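Local coordinates for sarcosine oxidase (Pyrococcus horikoshii, PDB 1Y56), which probably serves as the FAD-binding catalytic beta subunit of an L-proline dehydrogenase complex, oxidising L-proline and passing electrons on through bound flavins, at residues B[345-350]-B[359-364]; B[87-92]-B[241-246]; B[321-326]-B[365-370]; B[113-118]-B[137-142]. One frame throughout, in Å; residues are numbered along the deposited sequence.

Contact 1: B[345-350]-B[359-364]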
loop_
_atom_site.group_PDB
_atom_site.type_symbol
_atom_site.label_atom_id
_atom_site.label_comp_id
_atom_site.label_asym_id
_atom_site.label_seq_id
_atom_site.Cartn_x
_atom_site.Cartn_y
_atom_site.Cartn_z
ATOM N N GLY B 345 56.510 6.614 -4.725
ATOM C CA GLY B 345 56.601 6.201 -3.332
ATOM C C GLY B 345 57.933 6.684 -2.798
ATOM O O GLY B 345 57.989 7.451 -1.826
ATOM N N GLU B 346 59.001 6.261 -3.471
ATOM C CA GLU B 346 60.356 6.697 -3.155
ATOM C C GLU B 346 60.483 8.227 -3.068
ATOM O O GLU B 346 60.985 8.740 -2.071
ATOM C CB GLU B 346 61.336 6.131 -4.182
ATOM C CG GLU B 346 62.789 6.097 -3.736
ATOM C CD GLU B 346 63.692 5.439 -4.776
ATOM O OE1 GLU B 346 64.052 4.248 -4.569
ATOM O OE2 GLU B 346 64.020 6.103 -5.798
ATOM N N MET B 347 60.020 8.948 -4.090
ATOM C CA MET B 347 60.083 10.416 -4.094
ATOM C C MET B 347 59.372 11.068 -2.903
ATOM O O MET B 347 59.957 11.899 -2.217
ATOM C CB MET B 347 59.481 10.976 -5.379
ATOM C CG MET B 347 60.388 10.953 -6.575
ATOM S SD MET B 347 59.405 11.226 -8.056
ATOM C CE MET B 347 60.581 12.085 -9.069
ATOM N N VAL B 348 58.106 10.702 -2.686
ATOM C CA VAL B 348 57.295 11.277 -1.617
ATOM C C VAL B 348 57.940 10.987 -0.269
ATOM O O VAL B 348 58.065 11.883 0.552
ATOM C CB VAL B 348 55.818 10.781 -1.662
ATOM C CG1 VAL B 348 55.045 11.195 -0.406
ATOM C CG2 VAL B 348 55.116 11.289 -2.915
ATOM N N ALA B 349 58.373 9.744 -0.056
ATOM C CA ALA B 349 59.093 9.375 1.170
ATOM C C ALA B 349 60.255 10.343 1.428
ATOM O O ALA B 349 60.330 10.956 2.486
ATOM C CB ALA B 349 59.596 7.946 1.088
ATOM N N GLU B 350 61.127 10.500 0.435
ATOM C CA GLU B 350 62.267 11.399 0.517
ATOM C C GLU B 350 61.882 12.849 0.775
ATOM O O GLU B 350 62.542 13.534 1.552
ATOM C CB GLU B 350 63.120 11.292 -0.742
ATOM C CG GLU B 350 63.966 10.027 -0.812
ATOM C CD GLU B 350 64.693 9.867 -2.139
ATOM O OE1 GLU B 350 64.643 10.792 -2.985
ATOM O OE2 GLU B 350 65.322 8.801 -2.340
ATOM N N LEU B 359 65.565 11.776 -7.674
ATOM C CA LEU B 359 64.873 12.038 -8.951
ATOM C C LEU B 359 64.381 13.494 -9.100
ATOM O O LEU B 359 64.265 14.219 -8.110
ATOM C CB LEU B 359 63.679 11.088 -9.114
ATOM C CG LEU B 359 63.655 9.589 -9.487
ATOM C CD1 LEU B 359 64.422 9.241 -10.790
ATOM C CD2 LEU B 359 64.092 8.710 -8.316
ATOM N N PRO B 360 64.083 13.921 -10.346
ATOM C CA PRO B 360 63.592 15.265 -10.664
ATOM C C PRO B 360 62.099 15.486 -10.355
ATOM O O PRO B 360 61.302 15.723 -11.268
ATOM C CB PRO B 360 63.833 15.359 -12.172
ATOM C CG PRO B 360 63.664 13.989 -12.641
ATOM C CD PRO B 360 64.228 13.108 -11.568
ATOM N N VAL B 361 61.740 15.435 -9.072
ATOM C CA VAL B 361 60.351 15.575 -8.627
ATOM C C VAL B 361 59.740 16.925 -8.996
ATOM O O VAL B 361 58.519 17.030 -9.123
ATOM C CB VAL B 361 60.204 15.288 -7.091
ATOM C CG1 VAL B 361 60.766 16.417 -6.258
ATOM C CG2 VAL B 361 58.762 15.018 -6.705
ATOM N N GLU B 362 60.574 17.942 -9.200
ATOM C CA GLU B 362 60.066 19.297 -9.470
ATOM C C GLU B 362 59.320 19.450 -10.809
ATOM O O GLU B 362 58.555 20.394 -10.987
ATOM C CB GLU B 362 61.145 20.383 -9.268
ATOM C CG GLU B 362 62.389 20.272 -10.158
ATOM C CD GLU B 362 63.341 19.134 -9.746
ATOM O OE1 GLU B 362 64.152 18.717 -10.612
ATOM O OE2 GLU B 362 63.279 18.657 -8.576
ATOM N N TRP B 363 59.513 18.505 -11.723
ATOM C CA TRP B 363 58.734 18.456 -12.973
ATOM C C TRP B 363 57.237 18.383 -12.682
ATOM O O TRP B 363 56.423 18.928 -13.430
ATOM C CB TRP B 363 59.163 17.250 -13.807
ATOM C CG TRP B 363 58.567 17.176 -15.182
ATOM C CD1 TRP B 363 57.576 16.330 -15.601
ATOM C CD2 TRP B 363 58.941 17.952 -16.334
ATOM N NE1 TRP B 363 57.305 16.535 -16.938
ATOM C CE2 TRP B 363 58.125 17.525 -17.410
ATOM C CE3 TRP B 363 59.878 18.968 -16.562
ATOM C CZ2 TRP B 363 58.217 18.085 -18.689
ATOM C CZ3 TRP B 363 59.969 19.520 -17.835
ATOM C CH2 TRP B 363 59.141 19.081 -18.878
ATOM N N TYR B 364 56.898 17.715 -11.575
ATOM C CA TYR B 364 55.516 17.469 -11.154
ATOM C C TYR B 364 55.047 18.497 -10.126
ATOM O O TYR B 364 54.184 18.206 -9.294
ATOM C CB TYR B 364 55.369 16.040 -10.598
ATOM C CG TYR B 364 56.040 14.993 -11.462
ATOM C CD1 TYR B 364 57.218 14.361 -11.052
ATOM C CD2 TYR B 364 55.518 14.660 -12.711
ATOM C CE1 TYR B 364 57.841 13.406 -11.862
ATOM C CE2 TYR B 364 56.136 13.713 -13.528
ATOM C CZ TYR B 364 57.290 13.091 -13.101
ATOM O OH TYR B 364 57.881 12.164 -13.929
#
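Met347 reaches from helix 337-354 into the turn formed by 359-364, and its terminal methyl makes most of the closest contacts. CG lies anti to the carbonyl carbon (chi1 -81°), and the chain stays extended as far as SD before bending at chi3. CE then sits between Leu359 and Val361, 3.3 Å from Leu359 CB and 3.5 Å from Val361 CA. The Leu359 side chain crosses the methionine at about a right angle, whereas Val361 slides past it in the opposite direction, with Val361 CG2 4.1 Å from Met347 SD. The same methyl meets the Tyr364 ring at its edge, near the ring plane, CE to CE1 being 4.1 Å. This is a helix packed against the chain that returns after its C-terminal end: Pro360 centres an inverse gamma turn, and a short 3-10 segment, 361-363, follows. Glu346, one residue back on the helix, runs extended beyond CG and crosses Leu359 at about a right angle, OE2 lying 3.6 Å from Leu359 CD2. Its OE1 forms a salt bridge with Arg66, and Tyr364 OH is hydrogen-bonded to Asn60. Helix 58-78 also supplies Val63, which touches both Met347 and Tyr364.

Contact 2: B[87-92]-B[241-246]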
loop_
_atom_site.group_PDB
_atom_site.type_symbol
_atom_site.label_atom_id
_atom_site.label_comp_id
_atom_site.label_asym_id
_atom_site.label_seq_id
_atom_site.Cartn_x
_atom_site.Cartn_y
_atom_site.Cartn_z
ATOM N N TYR B 87 57.361 -3.145 -24.639
ATOM C CA TYR B 87 56.294 -2.294 -25.169
ATOM C C TYR B 87 56.644 -2.055 -26.612
ATOM O O TYR B 87 57.799 -1.809 -26.941
ATOM C CB TYR B 87 56.314 -0.934 -24.504
ATOM C CG TYR B 87 55.145 -0.537 -23.629
ATOM C CD1 TYR B 87 54.325 0.524 -23.997
ATOM C CD2 TYR B 87 54.906 -1.159 -22.401
ATOM C CE1 TYR B 87 53.279 0.940 -23.187
ATOM C CE2 TYR B 87 53.851 -0.749 -21.573
ATOM C CZ TYR B 87 53.048 0.304 -21.974
ATOM O OH TYR B 87 52.011 0.733 -21.182
ATOM N N LEU B 88 55.638 -2.078 -27.471
ATOM C CA LEU B 88 55.843 -1.999 -28.902
ATOM C C LEU B 88 54.962 -0.908 -29.503
ATOM O O LEU B 88 53.751 -1.076 -29.616
ATOM C CB LEU B 88 55.489 -3.350 -29.499
ATOM C CG LEU B 88 55.946 -3.668 -30.903
ATOM C CD1 LEU B 88 57.466 -3.815 -30.932
ATOM C CD2 LEU B 88 55.265 -4.950 -31.327
ATOM N N PHE B 89 55.563 0.220 -29.863
ATOM C CA PHE B 89 54.827 1.303 -30.502
ATOM C C PHE B 89 54.867 1.123 -32.012
ATOM O O PHE B 89 55.929 1.263 -32.615
ATOM C CB PHE B 89 55.458 2.642 -30.146
ATOM C CG PHE B 89 55.187 3.102 -28.737
ATOM C CD1 PHE B 89 54.142 3.982 -28.467
ATOM C CD2 PHE B 89 56.005 2.692 -27.679
ATOM C CE1 PHE B 89 53.909 4.429 -27.169
ATOM C CE2 PHE B 89 55.771 3.138 -26.382
ATOM C CZ PHE B 89 54.731 4.001 -26.125
ATOM N N LEU B 90 53.733 0.809 -32.632
ATOM C CA LEU B 90 53.709 0.666 -34.093
ATOM C C LEU B 90 53.671 2.016 -34.804
ATOM O O LEU B 90 52.861 2.866 -34.465
ATOM C CB LEU B 90 52.512 -0.165 -34.552
ATOM C CG LEU B 90 52.280 -1.539 -33.936
ATOM C CD1 LEU B 90 50.918 -2.057 -34.354
ATOM C CD2 LEU B 90 53.402 -2.487 -34.330
ATOM N N LEU B 91 54.535 2.194 -35.799
ATOM C CA LEU B 91 54.603 3.434 -36.580
ATOM C C LEU B 91 54.205 3.198 -38.039
ATOM O O LEU B 91 54.486 2.146 -38.609
ATOM C CB LEU B 91 56.013 4.016 -36.512
ATOM C CG LEU B 91 56.593 4.689 -35.262
ATOM C CD1 LEU B 91 55.824 4.479 -33.963
ATOM C CD2 LEU B 91 58.028 4.224 -35.094
ATOM N N TYR B 92 53.565 4.195 -38.645
ATOM C CA TYR B 92 53.002 4.044 -39.999
ATOM C C TYR B 92 53.421 5.090 -41.018
ATOM O O TYR B 92 53.179 4.894 -42.203
ATOM C CB TYR B 92 51.478 4.017 -39.954
ATOM C CG TYR B 92 50.925 3.031 -38.978
ATOM C CD1 TYR B 92 50.517 1.774 -39.396
ATOM C CD2 TYR B 92 50.808 3.354 -37.626
ATOM C CE1 TYR B 92 49.996 0.858 -38.495
ATOM C CE2 TYR B 92 50.293 2.450 -36.722
ATOM C CZ TYR B 92 49.884 1.207 -37.163
ATOM O OH TYR B 92 49.374 0.305 -36.270
ATOM N N MET B 241 53.096 -5.120 -24.533
ATOM C CA MET B 241 52.024 -4.166 -24.735
ATOM C C MET B 241 52.207 -3.598 -26.147
ATOM O O MET B 241 53.246 -3.028 -26.454
ATOM C CB MET B 241 52.154 -3.066 -23.698
ATOM C CG MET B 241 50.972 -2.143 -23.596
ATOM S SD MET B 241 49.624 -2.840 -22.628
ATOM C CE MET B 241 48.434 -3.015 -23.924
ATOM N N VAL B 242 51.237 -3.793 -27.030
ATOM C CA VAL B 242 51.328 -3.175 -28.355
ATOM C C VAL B 242 50.478 -1.900 -28.416
ATOM O O VAL B 242 49.292 -1.907 -28.051
ATOM C CB VAL B 242 51.120 -4.179 -29.556
ATOM C CG1 VAL B 242 50.616 -5.515 -29.093
ATOM C CG2 VAL B 242 50.235 -3.604 -30.627
ATOM N N ILE B 243 51.113 -0.807 -28.845
ATOM C CA ILE B 243 50.456 0.486 -28.975
ATOM C C ILE B 243 50.341 0.850 -30.437
ATOM O O ILE B 243 51.300 0.692 -31.200
ATOM C CB ILE B 243 51.242 1.611 -28.248
ATOM C CG1 ILE B 243 51.619 1.196 -26.820
ATOM C CG2 ILE B 243 50.465 2.946 -28.276
ATOM C CD1 ILE B 243 50.447 0.945 -25.881
ATOM N N SER B 244 49.164 1.335 -30.822
ATOM C CA SER B 244 48.973 1.925 -32.141
ATOM C C SER B 244 48.319 3.305 -32.024
ATOM O O SER B 244 47.103 3.409 -31.830
ATOM C CB SER B 244 48.146 1.004 -33.030
ATOM O OG SER B 244 47.978 1.574 -34.309
ATOM N N PHE B 245 49.131 4.360 -32.113
ATOM C CA PHE B 245 48.608 5.717 -32.095
ATOM C C PHE B 245 47.685 5.929 -33.292
ATOM O O PHE B 245 46.580 6.446 -33.136
ATOM C CB PHE B 245 49.724 6.761 -32.111
ATOM C CG PHE B 245 50.270 7.106 -30.749
ATOM C CD1 PHE B 245 51.614 7.420 -30.589
ATOM C CD2 PHE B 245 49.448 7.128 -29.624
ATOM C CE1 PHE B 245 52.132 7.753 -29.325
ATOM C CE2 PHE B 245 49.966 7.456 -28.348
ATOM C CZ PHE B 245 51.307 7.771 -28.210
ATOM N N LYS B 246 48.118 5.506 -34.476
ATOM C CA LYS B 246 47.321 5.722 -35.670
ATOM C C LYS B 246 45.926 5.121 -35.539
ATOM O O LYS B 246 44.948 5.765 -35.884
ATOM C CB LYS B 246 48.036 5.208 -36.917
ATOM C CG LYS B 246 47.132 5.003 -38.123
ATOM C CD LYS B 246 47.928 4.604 -39.359
ATOM C CE LYS B 246 47.046 3.988 -40.449
ATOM N NZ LYS B 246 46.298 5.030 -41.207
#
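Tyr87 lays one face of its ring over the side chain of Met241, the two pointing the same way. Met241 CB stands 3.5 Å above the ring plane, offset toward the rim, and Met241 CG lies 3.6 Å from Tyr87 CZ. The methionine bends at chi2 and chi3, and its sulfur makes an oblique Met-aromatic contact, SD 5.2 Å from the ring centroid. Two residues on, Phe89 repeats the pattern on the same face of the sheet: Ile243 lies alongside it, with CG1 over one ring face in a CH-pi contact. The two strands that carry these side chains run parallel, Leu88 bonding through N to Met241 O and through O to Ile243 N, and Leu90 N to Ile243 O, each bond 2.8 Å. On the other face Leu90 CD1 meets Val242 CG2. Near the C-terminal ends of the strands, Tyr92 OH and Ser244 OG share a 2.7 Å hydrogen bond, and Lys246 CD packs over a face of the Tyr92 ring, 3.4 Å from its plane. Tyr247 N donates a further bond to Ser244 OG. Tyr87 OH is bonded to Gly50 O, and the Tyr87 side chain lies about 5 Å from the FAD at the nearest atoms. The pair occupies the middle of a mixed sheet, flanked by strands 136-140 and 250-253, with Phe100 of helix 94-109 against Phe89 and Phe245.

Contact 3: B[321-326]-B[365-370]; sequences IEELND and DPYRFE
Tyr367 OH is held by two hydrogen bonds from the 321-326 turn. It accepts from Glu322 N, 2.8 Å away in a nearly straight bond (176° at the hydrogen), and donates to Glu323 OE1 at 2.6 Å. Glu323 and Tyr367 meet tip to tip, with carboxylate and ring planes 66° apart. OE1 lies at the ring edge, in its plane, yet the hydroxyl reaches it from above the carboxylate plane. The glutamate bends at chi2 (-77°), which places CD on the tyrosine side. A phenylalanine in place of Tyr367 would probably leave Glu322 N and Glu323 OE1 without this shared partner and let the carboxylate turn. Next to the polar tip, Ile321 crosses Pro366 and Tyr367 obliquely, its CD1 3.7 Å from Pro366 CB, and Ile321 CG2 lies 3.8 Å from Tyr367 OH. Tyr367 is positioned in turn by Asp365, whose OD2 accepts from Tyr367 N at 3.0 Å. Asp365 O takes bonds from Arg368 N and Arg368 NH1, which arrive from opposite faces of its plane. Arg368 NE continues to Asp313 in a salt bridge, and Pro366 rests on Ile329 of strand 327-331. The Asp365 bond closes an Asx turn, and the whole joins the C-terminal tail to the turn linking antiparallel strands 320-321 and 327-331, the latter part of the mixed sheet that includes strand 8-11.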
loop_
_atom_site.group_PDB
_atom_site.type_symbol
_atom_site.label_atom_id
_atom_site.label_comp_id
_atom_site.label_asym_id
_atom_site.label_seq_id
_atom_site.Cartn_x
_atom_site.Cartn_y
_atom_site.Cartn_z
ATOM N N ILE B 321 52.605 21.109 -0.373
ATOM C CA ILE B 321 51.843 22.336 -0.386
ATOM C C ILE B 321 52.262 23.101 0.857
ATOM O O ILE B 321 52.125 22.615 1.988
ATOM C CB ILE B 321 50.339 22.070 -0.403
ATOM C CG1 ILE B 321 49.965 21.219 -1.629
ATOM C CG2 ILE B 321 49.554 23.389 -0.317
ATOM C CD1 ILE B 321 50.275 21.850 -2.980
ATOM N N GLU B 322 52.780 24.301 0.626
ATOM C CA GLU B 322 53.515 25.049 1.644
ATOM C C GLU B 322 52.622 25.787 2.651
ATOM O O GLU B 322 52.980 25.928 3.831
ATOM C CB GLU B 322 54.474 26.028 0.962
ATOM C CG GLU B 322 55.802 26.194 1.678
ATOM C CD GLU B 322 56.758 25.016 1.461
ATOM O OE1 GLU B 322 56.870 24.538 0.308
ATOM O OE2 GLU B 322 57.406 24.581 2.443
ATOM N N GLU B 323 51.464 26.246 2.181
ATOM C CA GLU B 323 50.572 27.085 2.987
ATOM C C GLU B 323 49.700 26.289 3.955
ATOM O O GLU B 323 49.087 26.861 4.862
ATOM C CB GLU B 323 49.733 28.027 2.110
ATOM C CG GLU B 323 49.447 27.513 0.708
ATOM C CD GLU B 323 50.643 27.629 -0.254
ATOM O OE1 GLU B 323 50.525 27.164 -1.403
ATOM O OE2 GLU B 323 51.699 28.177 0.123
ATOM N N LEU B 324 49.642 24.976 3.763
ATOM C CA LEU B 324 49.112 24.109 4.801
ATOM C C LEU B 324 50.265 23.306 5.352
ATOM O O LEU B 324 51.029 22.697 4.596
ATOM C CB LEU B 324 47.997 23.196 4.292
ATOM C CG LEU B 324 47.320 22.317 5.357
ATOM C CD1 LEU B 324 46.843 23.118 6.565
ATOM C CD2 LEU B 324 46.160 21.541 4.766
ATOM N N ASN B 325 50.404 23.322 6.673
ATOM C CA ASN B 325 51.585 22.722 7.267
ATOM C C ASN B 325 51.593 21.222 7.423
ATOM O O ASN B 325 51.061 20.631 8.382
ATOM C CB ASN B 325 52.173 23.502 8.434
ATOM C CG ASN B 325 53.223 24.479 7.965
ATOM O OD1 ASN B 325 52.933 25.377 7.172
ATOM N ND2 ASN B 325 54.465 24.280 8.405
ATOM N N ASP B 326 52.221 20.679 6.375
ATOM C CA ASP B 326 52.619 19.297 6.127
ATOM C C ASP B 326 51.584 18.572 5.281
ATOM O O ASP B 326 51.246 17.408 5.516
ATOM C CB ASP B 326 53.064 18.582 7.402
ATOM C CG ASP B 326 54.035 19.437 8.235
ATOM O OD1 ASP B 326 54.900 20.135 7.641
ATOM O OD2 ASP B 326 53.908 19.422 9.487
ATOM N N ASP B 365 55.617 19.700 -10.202
ATOM C CA ASP B 365 55.307 20.792 -9.284
ATOM C C ASP B 365 53.809 21.113 -9.254
ATOM O O ASP B 365 53.221 21.489 -10.276
ATOM C CB ASP B 365 56.114 22.041 -9.658
ATOM C CG ASP B 365 56.047 23.141 -8.601
ATOM O OD1 ASP B 365 56.672 24.191 -8.830
ATOM O OD2 ASP B 365 55.389 22.982 -7.548
ATOM N N PRO B 366 53.187 20.936 -8.075
ATOM C CA PRO B 366 51.814 21.331 -7.778
ATOM C C PRO B 366 51.512 22.777 -8.148
ATOM O O PRO B 366 50.377 23.100 -8.492
ATOM C CB PRO B 366 51.742 21.185 -6.265
ATOM C CG PRO B 366 52.689 20.101 -5.959
ATOM C CD PRO B 366 53.818 20.267 -6.924
ATOM N N TYR B 367 52.520 23.636 -8.074
ATOM C CA TYR B 367 52.320 25.052 -8.345
ATOM C C TYR B 367 52.407 25.435 -9.826
ATOM O O TYR B 367 52.112 26.576 -10.196
ATOM C CB TYR B 367 53.283 25.895 -7.504
ATOM C CG TYR B 367 53.023 25.776 -6.023
ATOM C CD1 TYR B 367 51.985 26.490 -5.411
ATOM C CD2 TYR B 367 53.805 24.946 -5.232
ATOM C CE1 TYR B 367 51.741 26.380 -4.041
ATOM C CE2 TYR B 367 53.573 24.834 -3.866
ATOM C CZ TYR B 367 52.542 25.548 -3.273
ATOM O OH TYR B 367 52.322 25.410 -1.914
ATOM N N ARG B 368 52.781 24.492 -10.679
ATOM C CA ARG B 368 53.031 24.845 -12.070
ATOM C C ARG B 368 51.830 25.460 -12.774
ATOM O O ARG B 368 51.999 26.270 -13.676
ATOM C CB ARG B 368 53.599 23.660 -12.872
ATOM C CG ARG B 368 52.640 22.533 -13.203
ATOM C CD ARG B 368 53.388 21.427 -13.929
ATOM N NE ARG B 368 52.570 20.248 -14.215
ATOM C CZ ARG B 368 52.303 19.276 -13.343
ATOM N NH1 ARG B 368 52.764 19.335 -12.099
ATOM N NH2 ARG B 368 51.564 18.246 -13.713
ATOM N N PHE B 369 50.626 25.086 -12.347
ATOM C CA PHE B 369 49.415 25.401 -13.107
ATOM C C PHE B 369 48.976 26.842 -12.929
ATOM O O PHE B 369 48.627 27.506 -13.910
ATOM C CB PHE B 369 48.272 24.452 -12.745
ATOM C CG PHE B 369 48.620 23.004 -12.878
ATOM C CD1 PHE B 369 48.769 22.426 -14.129
ATOM C CD2 PHE B 369 48.797 22.217 -11.746
ATOM C CE1 PHE B 369 49.097 21.087 -14.257
ATOM C CE2 PHE B 369 49.123 20.868 -11.860
ATOM C CZ PHE B 369 49.268 20.301 -13.117
ATOM N N GLU B 370 48.992 27.314 -11.684
ATOM C CA GLU B 370 48.688 28.705 -11.399
ATOM C C GLU B 370 49.789 29.586 -11.963
ATOM O O GLU B 370 49.503 30.614 -12.566
ATOM C CB GLU B 370 48.460 28.959 -9.904
ATOM C CG GLU B 370 49.705 29.120 -9.041
ATOM C CD GLU B 370 49.380 29.382 -7.567
ATOM O OE1 GLU B 370 50.333 29.474 -6.762
ATOM O OE2 GLU B 370 48.183 29.491 -7.202
#

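Contact 4: B[113-118]-B[137-142]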
loop_
_atom_site.group_PDB
_atom_site.type_symbol
_atom_site.label_atom_id
_atom_site.label_comp_id
_atom_site.label_asym_id
_atom_site.label_seq_id
_atom_site.Cartn_x
_atom_site.Cartn_y
_atom_site.Cartn_z
ATOM N N PRO B 113 67.305 2.019 -23.058
ATOM C CA PRO B 113 67.848 1.577 -24.335
ATOM C C PRO B 113 66.766 1.137 -25.321
ATOM O O PRO B 113 66.724 -0.026 -25.709
ATOM C CB PRO B 113 68.748 0.402 -23.936
ATOM C CG PRO B 113 68.109 -0.171 -22.742
ATOM C CD PRO B 113 67.372 0.950 -22.039
ATOM N N THR B 114 65.907 2.067 -25.729
ATOM C CA THR B 114 64.883 1.790 -26.736
ATOM C C THR B 114 65.515 1.736 -28.133
ATOM O O THR B 114 66.432 2.501 -28.424
ATOM C CB THR B 114 63.770 2.865 -26.693
ATOM O OG1 THR B 114 63.381 3.102 -25.332
ATOM C CG2 THR B 114 62.557 2.441 -27.510
ATOM N N LYS B 115 65.033 0.835 -28.985
ATOM C CA LYS B 115 65.463 0.780 -30.385
ATOM C C LYS B 115 64.312 1.132 -31.313
ATOM O O LYS B 115 63.167 0.752 -31.058
ATOM C CB LYS B 115 65.954 -0.620 -30.789
ATOM C CG LYS B 115 66.783 -1.369 -29.757
ATOM C CD LYS B 115 67.286 -2.690 -30.307
ATOM C CE LYS B 115 66.190 -3.728 -30.398
ATOM N NZ LYS B 115 66.698 -5.041 -30.869
ATOM N N LEU B 116 64.617 1.843 -32.395
ATOM C CA LEU B 116 63.701 1.918 -33.529
ATOM C C LEU B 116 63.861 0.598 -34.287
ATOM O O LEU B 116 64.980 0.188 -34.600
ATOM C CB LEU B 116 64.083 3.084 -34.441
ATOM C CG LEU B 116 63.065 3.950 -35.195
ATOM C CD1 LEU B 116 63.553 4.224 -36.625
ATOM C CD2 LEU B 116 61.692 3.326 -35.213
ATOM N N ILE B 117 62.770 -0.097 -34.566
ATOM C CA ILE B 117 62.922 -1.370 -35.256
ATOM C C ILE B 117 62.100 -1.545 -36.520
ATOM O O ILE B 117 61.237 -0.741 -36.858
ATOM C CB ILE B 117 62.690 -2.593 -34.334
ATOM C CG1 ILE B 117 61.223 -2.668 -33.880
ATOM C CG2 ILE B 117 63.728 -2.622 -33.182
ATOM C CD1 ILE B 117 60.772 -4.055 -33.482
ATOM N N THR B 118 62.400 -2.651 -37.181
ATOM C CA THR B 118 61.822 -3.053 -38.440
ATOM C C THR B 118 60.482 -3.763 -38.275
ATOM O O THR B 118 60.262 -4.468 -37.278
ATOM C CB THR B 118 62.823 -3.963 -39.162
ATOM O OG1 THR B 118 63.268 -3.294 -40.329
ATOM C CG2 THR B 118 62.219 -5.246 -39.581
ATOM N N ALA B 137 58.775 0.352 -35.856
ATOM C CA ALA B 137 58.152 0.262 -34.546
ATOM C C ALA B 137 59.159 0.671 -33.516
ATOM O O ALA B 137 60.356 0.444 -33.688
ATOM C CB ALA B 137 57.660 -1.145 -34.274
ATOM N N SER B 138 58.674 1.290 -32.452
ATOM C CA SER B 138 59.518 1.623 -31.328
ATOM C C SER B 138 59.446 0.465 -30.343
ATOM O O SER B 138 58.354 0.068 -29.909
ATOM C CB SER B 138 59.046 2.904 -30.672
ATOM O OG SER B 138 59.946 3.282 -29.667
ATOM N N TRP B 139 60.610 -0.078 -30.001
ATOM C CA TRP B 139 60.692 -1.273 -29.180
ATOM C C TRP B 139 61.627 -1.074 -28.005
ATOM O O TRP B 139 62.750 -0.629 -28.187
ATOM C CB TRP B 139 61.174 -2.440 -30.045
ATOM C CG TRP B 139 61.570 -3.663 -29.277
ATOM C CD1 TRP B 139 62.820 -4.181 -29.170
ATOM C CD2 TRP B 139 60.714 -4.522 -28.515
ATOM N NE1 TRP B 139 62.806 -5.312 -28.390
ATOM C CE2 TRP B 139 61.524 -5.544 -27.974
ATOM C CE3 TRP B 139 59.343 -4.529 -28.238
ATOM C CZ2 TRP B 139 61.008 -6.567 -27.164
ATOM C CZ3 TRP B 139 58.830 -5.551 -27.427
ATOM C CH2 TRP B 139 59.662 -6.552 -26.904
ATOM N N ASN B 140 61.165 -1.390 -26.804
ATOM C CA ASN B 140 62.059 -1.501 -25.652
ATOM C C ASN B 140 61.782 -2.792 -24.889
ATOM O O ASN B 140 60.664 -2.998 -24.395
ATOM C CB ASN B 140 61.959 -0.291 -24.718
ATOM C CG ASN B 140 62.948 -0.361 -23.556
ATOM O OD1 ASN B 140 63.990 0.281 -23.571
ATOM N ND2 ASN B 140 62.624 -1.145 -22.554
ATOM N N PRO B 141 62.800 -3.662 -24.777
ATOM C CA PRO B 141 62.576 -4.972 -24.163
ATOM C C PRO B 141 62.495 -4.961 -22.627
ATOM O O PRO B 141 62.111 -5.966 -22.043
ATOM C CB PRO B 141 63.768 -5.802 -24.653
ATOM C CG PRO B 141 64.855 -4.802 -24.910
ATOM C CD PRO B 141 64.200 -3.472 -25.207
ATOM N N THR B 142 62.828 -3.850 -21.975
ATOM C CA THR B 142 62.739 -3.794 -20.510
ATOM C C THR B 142 61.452 -3.170 -19.950
ATOM O O THR B 142 61.313 -3.036 -18.736
ATOM C CB THR B 142 63.960 -3.120 -19.871
ATOM O OG1 THR B 142 64.180 -1.849 -20.484
ATOM C CG2 THR B 142 65.187 -3.974 -20.052
#
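Thr114 CG2, anti to the backbone N, faces Trp139 O and lies 3.5 Å from Ser138 OG. Next along, Lys115 runs beside Trp139, pointing the same way, and its CE meets the indole edge in plane, 3.6 Å from Trp139 CD1. Ile117, on the same face of the sheet, crosses Trp139 obliquely: Ile117 CD1 lies 3.8 Å from Trp139 CB, and Ile117 CG1 approaches Ala137 CB. Four backbone bonds hold this register, Lys115 with Trp139 and Ile117 with Ala137 each exchanging two. Thr114 OG1 is bonded to Gln107 and Ser138 OG to Gln54. An alanine at Thr114 would probably leave Gln107 OE1 without this hydroxyl and open a gap beside Trp139 O and Ser138 OG. Helix 94-109 covers the Leu116 and Ser138 face through Ile104, while Ala122 of helix 119-124 lies against Ile117 and Ala137. The arrangement is an antiparallel strand pair at one margin of the mixed sheet, with strand 115-117 outermost within this chain.

Contacts 2 and 4 belong to one mixed sheet, their centres 11 Å apart. Strands 87-91 and 136-140 are neighbours there, so the order 115-117, 136-140, 87-91, 241-244 runs through both contacts, and contact 4 is nested inside the loop that contact 2 closes. Contacts 1 and 3 lie elsewhere, 14 Å apart between centres, and share the C-terminal chain: contact 1 falls within the loop closed by contact 3. Both come later in sequence than the sheet pair, and contacts 2 and 3 sit on opposite sides of the chain's centre, their centres about 36 Å apart. Contact 2 thus lies close to the FAD and contact 4 extends its sheet to strand 115-117, while contacts 1 and 3 pack the C-terminal chain on helix 337-354 and on the turn before strand 327-331.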